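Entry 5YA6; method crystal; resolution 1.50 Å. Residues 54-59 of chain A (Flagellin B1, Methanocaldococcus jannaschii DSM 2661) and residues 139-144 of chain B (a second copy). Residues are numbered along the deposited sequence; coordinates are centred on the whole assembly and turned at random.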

# COMPACT_ATOMS: atom_id res chain seq x y z
N LEU A 54 3.42 2.76 6.19
CA LEU A 54 3.05 1.38 6.33
C LEU A 54 1.62 1.25 6.83
O LEU A 54 1.24 1.91 7.79
CB LEU A 54 3.98 0.67 7.32
CG LEU A 54 5.43 0.51 6.89
CD1 LEU A 54 6.26 -0.03 8.07
CD2 LEU A 54 5.65 -0.33 5.68
N ILE A 55 0.86 0.42 6.15
CA ILE A 55 -0.49 0.10 6.55
C ILE A 55 -0.57 -1.38 6.96
O ILE A 55 -0.11 -2.27 6.20
CB ILE A 55 -1.46 0.27 5.40
CG1 ILE A 55 -1.52 1.69 4.84
CG2 ILE A 55 -2.89 -0.16 5.83
CD1 ILE A 55 -2.09 1.81 3.42
N TYR A 56 -1.14 -1.62 8.14
CA TYR A 56 -1.33 -2.97 8.65
C TYR A 56 -2.54 -2.92 9.65
O TYR A 56 -2.60 -2.06 10.55
CB TYR A 56 -0.07 -3.52 9.40
CG TYR A 56 -0.36 -4.76 10.20
CD1 TYR A 56 -0.86 -5.90 9.59
CD2 TYR A 56 -0.33 -4.72 11.59
CE1 TYR A 56 -1.24 -6.99 10.34
CE2 TYR A 56 -0.70 -5.80 12.33
CZ TYR A 56 -1.17 -6.92 11.72
OH TYR A 56 -1.61 -7.97 12.45
N ASP A 57 -3.49 -3.83 9.49
CA ASP A 57 -4.56 -4.07 10.51
C ASP A 57 -5.32 -2.78 10.86
O ASP A 57 -5.58 -2.48 12.06
CB ASP A 57 -4.03 -4.73 11.76
CG ASP A 57 -5.15 -5.40 12.57
OD1 ASP A 57 -6.22 -5.74 12.02
OD2 ASP A 57 -4.93 -5.53 13.75
N GLY A 58 -5.65 -2.00 9.84
CA GLY A 58 -6.58 -0.89 10.09
C GLY A 58 -5.92 0.36 10.63
O GLY A 58 -6.63 1.29 11.09
N GLU A 59 -4.58 0.44 10.53
CA GLU A 59 -3.84 1.62 10.90
C GLU A 59 -2.76 1.95 9.88
O GLU A 59 -2.12 1.04 9.32
CB GLU A 59 -3.24 1.49 12.28
CG GLU A 59 -4.26 1.44 13.41
CD GLU A 59 -3.63 1.48 14.78
OE1 GLU A 59 -2.51 2.04 14.93
OE2 GLU A 59 -4.28 0.97 15.72
N SER B 139 -0.87 2.76 -3.37
CA SER B 139 -0.88 1.59 -2.46
C SER B 139 -2.00 1.78 -1.45
O SER B 139 -2.33 2.91 -1.05
CB SER B 139 0.47 1.47 -1.71
OG SER B 139 1.50 1.42 -2.64
N GLY B 140 -2.66 0.71 -1.05
CA GLY B 140 -3.74 0.88 -0.06
C GLY B 140 -4.34 -0.42 0.42
O GLY B 140 -4.01 -1.49 -0.09
N GLN B 141 -5.25 -0.34 1.40
CA GLN B 141 -5.96 -1.48 1.90
C GLN B 141 -7.38 -0.98 2.23
O GLN B 141 -7.58 0.17 2.62
CB GLN B 141 -5.35 -2.08 3.18
CG GLN B 141 -3.91 -2.65 2.90
CD GLN B 141 -3.37 -3.41 4.11
OE1 GLN B 141 -4.06 -3.59 5.10
NE2 GLN B 141 -2.12 -3.91 3.99
N PHE B 142 -8.35 -1.89 2.00
CA PHE B 142 -9.76 -1.68 2.44
C PHE B 142 -10.06 -2.63 3.57
O PHE B 142 -10.08 -3.84 3.38
CB PHE B 142 -10.69 -1.92 1.28
CG PHE B 142 -12.16 -1.59 1.61
CD1 PHE B 142 -12.48 -0.36 2.11
CD2 PHE B 142 -13.17 -2.50 1.37
CE1 PHE B 142 -13.78 -0.03 2.40
CE2 PHE B 142 -14.49 -2.15 1.64
CZ PHE B 142 -14.78 -0.93 2.14
N GLN B 143 -10.23 -2.06 4.76
CA GLN B 143 -10.26 -2.79 6.00
C GLN B 143 -11.63 -2.60 6.72
O GLN B 143 -11.87 -1.59 7.34
CB GLN B 143 -9.15 -2.26 6.88
CG GLN B 143 -9.05 -3.03 8.22
CD GLN B 143 -8.74 -4.48 8.08
OE1 GLN B 143 -7.60 -4.88 7.74
NE2 GLN B 143 -9.77 -5.33 8.30
N PRO B 144 -12.45 -3.59 6.65
CA PRO B 144 -13.63 -3.53 7.51
C PRO B 144 -13.26 -3.74 8.97
O PRO B 144 -12.15 -4.18 9.31
CB PRO B 144 -14.44 -4.77 7.03
CG PRO B 144 -14.05 -4.87 5.61
CD PRO B 144 -12.50 -4.73 5.77
O HOH W 1 -3.38 -5.45 7.09
O HOH W 2 -6.77 -6.82 9.55
O HOH W 3 -5.79 -2.79 7.15

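The strand of chain B that runs through residues 139-143 meets the end of a strand and the following tight turn of chain A, and no direct hydrogen bond joins the two stretches. Van der Waals packing and three bridging waters make the contact instead.

Ser139(B) directs its CA-to-CB bond toward chain A, but its side chain stays out of contact, and its OG is hydrogen-bonded elsewhere in the structure. Contact begins at Gly140(B), where the CA lies 4.0 Å from CD1 of Ile55(A). A CB here would point away from chain A, so the contact is with the backbone itself and does not account for the glycine; the isoleucine side chain, chi1 in m and chi2 in t, brings its terminal methyl to it.

Gln141(B) reaches toward chain A in an extended conformation (chi1 m, chi2 t) that carries its amide alongside Ile55(A). Its OE1 packs 3.7 Å from CG2 of Ile55(A). Its NE2 lies 3.4 Å from the backbone O of Ile55(A), yet the angle is too poor for a hydrogen bond, and NE2 is satisfied elsewhere in the structure. The polar link is made through OE1, which accepts from two waters: water 1, 2.8 Å from OE1 of Gln141(B), accepts from N of Asp57(A) at 2.9 Å, while water 3, also 2.8 Å from that OE1, accepts from N of Gly58(A) at 2.8 Å. A glutamine carbonyl suits this place because its oxygen can accept two hydrogen bonds at once, and so serves turn amides that it does not touch directly.

Phe142(B) is out of reach. Gln143(B) again points toward chain A. Its chi2 of 61° (p) bends the side chain, and NE2 donates to O of Pro144(B) at 2.8 Å with a nearly straight angle of 170°. With the amide thus held, OE1 of Gln143(B) accepts from water 3 at 2.8 Å, and from water 2 at 2.8 Å; water 2 also donates to OD1 of Asp57(A) at 2.8 Å. Water thus lets two acceptors, a carbonyl and a carboxylate, share one partner.

The aliphatic part of Gln143(B) packs on the turn, its CG 3.8 Å from CA of Gly58(A). That type I' turn, from Tyr56(A) to Glu59(A), is closed by backbone hydrogen bonds in both directions between these two residues. Glycine suits position 58 because, at phi 84° and psi 15°, a CB would jam against the preceding carbonyl O; it would also stand 3.6 Å from CG of Gln143(B).

Pro144(B) is out of reach of chain A.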